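Sulfate permease family protein (Vibrio cholerae, PDB 4DGH) is the STAS domain of a SulP-family membrane protein that probably works as an anion transporter, the domain itself being a soluble appendage of the transmembrane part. Local coordinates at residues 42-48 / 77-82. Numbering follows the deposited sequence. Where two conformers were deposited one is given.
Sequences MGSIQET and FHKRGI
Arg80 reaches across to the turn that follows helix 32-44 and spends its guanidinium on backbone carbonyls, in the conformer described; a second one exists. Its straightest bond runs from NH1 to Ile45 O, 2.8 Å at an N-H...O angle of 177°, with the oxygen practically in the guanidinium plane. The same NH1 also makes a weak, bent bond to Met42 O, 2.8 Å away but at only 122°, while NH2 reaches Gln46 O at 3.3 Å, again weakly. Arginine suits this place because two nitrogens on one flat group can serve three carbonyls, gathered where the helix ends and Ile45 leaves helical geometry. Bends at chi2 and chi3 swing the guanidinium into that turn. In the STAS fold, a parallel sheet flanked by helices, both segments are helix-to-strand connections: 42-48 leads into strand 51-55, and the other, 77-82, into strand 83-87. A Schellman motif ends helix 64-78: Ile82 N bonds back to Phe77 O (3.1 Å) and Gly81 N to His78 O. Gly81 accepts the positive phi, at which a CB would press on the preceding carbonyl. Beyond the arginine the packing is apolar. Phe77 and Ile82 supply hydrophobic bulk at buried positions, and selenomethionine Met42 (atom SE) has a slender chain that fits beside both. Its CB meets Phe77 CE1 at 3.6 Å, the side chains crossing at about a right angle. With chi1 at -167°, CG is set 3.5 Å from Ile82 CD1, and the chain beyond bends at chi2 and chi3 to keep SE near that methyl. Thr48 CB adds a looser contact to Ile82 CD1. Met42, Phe77 and Ile82 all touch Leu52 of strand 51-55, and Met42 also packs against Thr65 of the second subunit.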
HETATM    1  N   MSE A  42       1.030  -9.253 -15.140  1.00 23.91           N
HETATM    2  CA  MSE A  42       1.086  -9.316 -16.602  1.00 26.90           C
HETATM    3  C   MSE A  42       1.757 -10.620 -17.021  1.00 27.20           C
HETATM    4  O   MSE A  42       1.471 -11.173 -18.095  1.00 28.19           O
HETATM    5  CB  MSE A  42       1.874  -8.093 -17.113  1.00 26.53           C
HETATM    6  CG  MSE A  42       1.672  -7.958 -18.609  1.00 30.92           C
HETATM    7 SE   MSE A  42      -0.185  -7.293 -18.898  0.87 31.85          SE
HETATM    8  CE  MSE A  42      -0.202  -5.330 -18.938  1.00 32.69           C
ATOM      9  N   GLY A  43       2.700 -11.069 -16.220  1.00 29.07           N
ATOM     10  CA  GLY A  43       3.383 -12.366 -16.464  1.00 31.23           C
ATOM     11  C   GLY A  43       2.514 -13.581 -16.214  1.00 35.75           C
ATOM     12  O   GLY A  43       2.712 -14.650 -16.851  1.00 37.82           O
ATOM     13  N   SER A  44       1.555 -13.460 -15.302  1.00 36.76           N
ATOM     14  CA  SER A  44       0.779 -14.657 -14.865  1.00 40.42           C
ATOM     15  C   SER A  44      -0.549 -14.844 -15.575  1.00 38.25           C
ATOM     16  O   SER A  44      -1.043 -15.980 -15.739  1.00 37.76           O
ATOM     17  CB  SER A  44       0.635 -14.733 -13.323  1.00 43.99           C
ATOM     18  OG  SER A  44      -0.398 -13.876 -12.865  1.00 55.55           O
ATOM     19  N   ILE A  45      -1.149 -13.759 -16.005  1.00 34.58           N
ATOM     20  CA  ILE A  45      -2.409 -13.878 -16.726  1.00 35.42           C
ATOM     21  C   ILE A  45      -2.223 -14.539 -18.090  1.00 33.78           C
ATOM     22  O   ILE A  45      -1.146 -14.479 -18.699  1.00 33.98           O
ATOM     23  CB  ILE A  45      -3.129 -12.538 -16.930  1.00 35.08           C
ATOM     24  CG1 ILE A  45      -2.226 -11.613 -17.778  1.00 34.05           C
ATOM     25  CG2 ILE A  45      -3.564 -12.004 -15.560  1.00 35.93           C
ATOM     26  CD1 ILE A  45      -2.844 -10.258 -18.137  1.00 36.39           C
ATOM     27  N   GLN A  46      -3.316 -15.130 -18.534  1.00 34.70           N
ATOM     28  CA  GLN A  46      -3.343 -15.976 -19.698  1.00 38.54           C
ATOM     29  C   GLN A  46      -3.336 -15.104 -20.945  1.00 37.36           C
ATOM     30  O   GLN A  46      -2.553 -15.331 -21.868  1.00 38.45           O
ATOM     31  CB  GLN A  46      -4.600 -16.879 -19.686  1.00 42.70           C
ATOM     32  CG  GLN A  46      -4.531 -18.012 -20.731  1.00 48.85           C
ATOM     33  CD  GLN A  46      -3.197 -18.806 -20.692  1.00 54.97           C
ATOM     34  OE1 GLN A  46      -2.666 -19.181 -19.609  1.00 55.16           O
ATOM     35  NE2 GLN A  46      -2.639 -19.047 -21.877  1.00 55.55           N
ATOM     36  N   GLU A  47      -4.206 -14.104 -20.970  1.00 35.08           N
ATOM     37  CA  GLU A  47      -4.311 -13.213 -22.091  1.00 35.52           C
ATOM     38  C   GLU A  47      -3.777 -11.865 -21.720  1.00 34.91           C
ATOM     39  O   GLU A  47      -4.066 -11.345 -20.600  1.00 32.35           O
ATOM     40  CB  GLU A  47      -5.729 -12.975 -22.434  1.00 39.12           C
ATOM     41  CG  GLU A  47      -6.306 -14.060 -23.274  1.00 58.58           C
ATOM     42  CD  GLU A  47      -7.739 -13.744 -23.495  1.00 69.50           C
ATOM     43  OE1 GLU A  47      -7.995 -12.607 -23.973  1.00 71.30           O
ATOM     44  OE2 GLU A  47      -8.574 -14.605 -23.136  1.00 73.81           O
ATOM     45  N   THR A  48      -3.048 -11.306 -22.675  1.00 31.75           N
ATOM     46  CA  THR A  48      -2.471  -9.969 -22.536  1.00 30.40           C
ATOM     47  C   THR A  48      -3.087  -8.950 -23.489  1.00 27.53           C
ATOM     48  O   THR A  48      -3.550  -9.268 -24.585  1.00 26.23           O
ATOM     49  CB  THR A  48      -0.914  -9.990 -22.608  1.00 32.90           C
ATOM     50  OG1 THR A  48      -0.492 -10.593 -23.846  1.00 33.35           O
ATOM     51  CG2 THR A  48      -0.313 -10.796 -21.403  1.00 32.59           C
ATOM     52  N   PHE A  77       7.007  -6.295 -20.344  1.00 21.94           N
ATOM     53  CA  PHE A  77       5.801  -6.244 -21.204  1.00 21.78           C
ATOM     54  C   PHE A  77       6.151  -6.503 -22.674  1.00 21.04           C
ATOM     55  O   PHE A  77       5.421  -7.175 -23.392  1.00 22.66           O
ATOM     56  CB  PHE A  77       5.081  -4.853 -21.066  1.00 21.49           C
ATOM     57  CG  PHE A  77       4.721  -4.500 -19.630  1.00 24.88           C
ATOM     58  CD1 PHE A  77       4.430  -5.514 -18.700  1.00 27.61           C
ATOM     59  CD2 PHE A  77       4.633  -3.187 -19.218  1.00 26.82           C
ATOM     60  CE1 PHE A  77       4.048  -5.205 -17.377  1.00 26.67           C
ATOM     61  CE2 PHE A  77       4.275  -2.844 -17.895  1.00 25.76           C
ATOM     62  CZ  PHE A  77       3.963  -3.854 -16.981  1.00 25.83           C
ATOM     63  N   HIS A  78       7.248  -5.925 -23.138  1.00 22.02           N
ATOM     64  CA  HIS A  78       7.656  -6.031 -24.551  1.00 23.28           C
ATOM     65  C   HIS A  78       7.891  -7.471 -24.872  1.00 27.50           C
ATOM     66  O   HIS A  78       7.667  -7.895 -26.025  1.00 25.90           O
ATOM     67  CB  HIS A  78       8.990  -5.286 -24.865  1.00 25.46           C
ATOM     68  CG  HIS A  78       8.807  -3.803 -25.107  1.00 26.83           C
ATOM     69  ND1 HIS A  78       9.851  -2.938 -25.259  1.00 26.40           N
ATOM     70  CD2 HIS A  78       7.647  -3.053 -25.240  1.00 25.66           C
ATOM     71  CE1 HIS A  78       9.357  -1.693 -25.475  1.00 27.68           C
ATOM     72  NE2 HIS A  78       8.014  -1.780 -25.516  1.00 26.00           N
ATOM     73  N   LYS A  79       8.384  -8.205 -23.899  1.00 26.61           N
ATOM     74  CA  LYS A  79       8.745  -9.568 -24.243  1.00 31.31           C
ATOM     75  C   LYS A  79       7.492 -10.447 -24.378  1.00 31.80           C
ATOM     76  O   LYS A  79       7.588 -11.534 -24.957  1.00 32.57           O
ATOM     77  CB  LYS A  79       9.840 -10.141 -23.327  1.00 32.42           C
ATOM     78  CG  LYS A  79       9.327 -10.582 -22.009  1.00 32.73           C
ATOM     79  CD  LYS A  79      10.433 -10.741 -20.961  1.00 36.77           C
ATOM     80  CE  LYS A  79       9.788 -11.238 -19.681  1.00 37.91           C
ATOM     81  NZ  LYS A  79      10.724 -11.285 -18.523  1.00 41.25           N
ATOM     82  N   ARG A  80       6.321 -10.014 -23.877  0.50 28.50           N
ATOM     83  CA  ARG A  80       5.031 -10.714 -24.177  0.50 26.25           C
ATOM     84  C   ARG A  80       4.254 -10.188 -25.423  0.50 26.41           C
ATOM     85  O   ARG A  80       3.163 -10.655 -25.753  0.50 27.56           O
ATOM     86  CB  ARG A  80       4.085 -10.776 -22.974  0.50 25.28           C
ATOM     87  CG  ARG A  80       4.627 -11.533 -21.744  0.50 25.22           C
ATOM     88  CD  ARG A  80       3.555 -12.228 -20.895  0.50 24.00           C
ATOM     89  NE  ARG A  80       2.520 -12.936 -21.650  0.50 22.52           N
ATOM     90  CZ  ARG A  80       1.425 -13.466 -21.116  0.50 22.95           C
ATOM     91  NH1 ARG A  80       1.213 -13.425 -19.768  0.50 21.73           N
ATOM     92  NH2 ARG A  80       0.541 -14.076 -21.927  0.50 22.00           N
ATOM     93  N   GLY A  81       4.821  -9.241 -26.134  1.00 24.90           N
ATOM     94  CA  GLY A  81       4.179  -8.740 -27.292  1.00 25.23           C
ATOM     95  C   GLY A  81       3.375  -7.474 -27.023  1.00 24.47           C
ATOM     96  O   GLY A  81       2.728  -6.980 -27.952  1.00 26.70           O
ATOM     97  N   ILE A  82       3.486  -6.889 -25.835  1.00 22.35           N
ATOM     98  CA  ILE A  82       2.676  -5.675 -25.506  1.00 21.24           C
ATOM     99  C   ILE A  82       3.412  -4.423 -25.960  1.00 21.06           C
ATOM    100  O   ILE A  82       4.601  -4.240 -25.636  1.00 20.16           O
ATOM    101  CB  ILE A  82       2.352  -5.600 -24.030  1.00 21.80           C
ATOM    102  CG1 ILE A  82       1.826  -6.950 -23.557  1.00 21.90           C
ATOM    103  CG2 ILE A  82       1.351  -4.432 -23.758  1.00 21.36           C
ATOM    104  CD1 ILE A  82       1.851  -7.140 -22.045  1.00 22.42           C
TER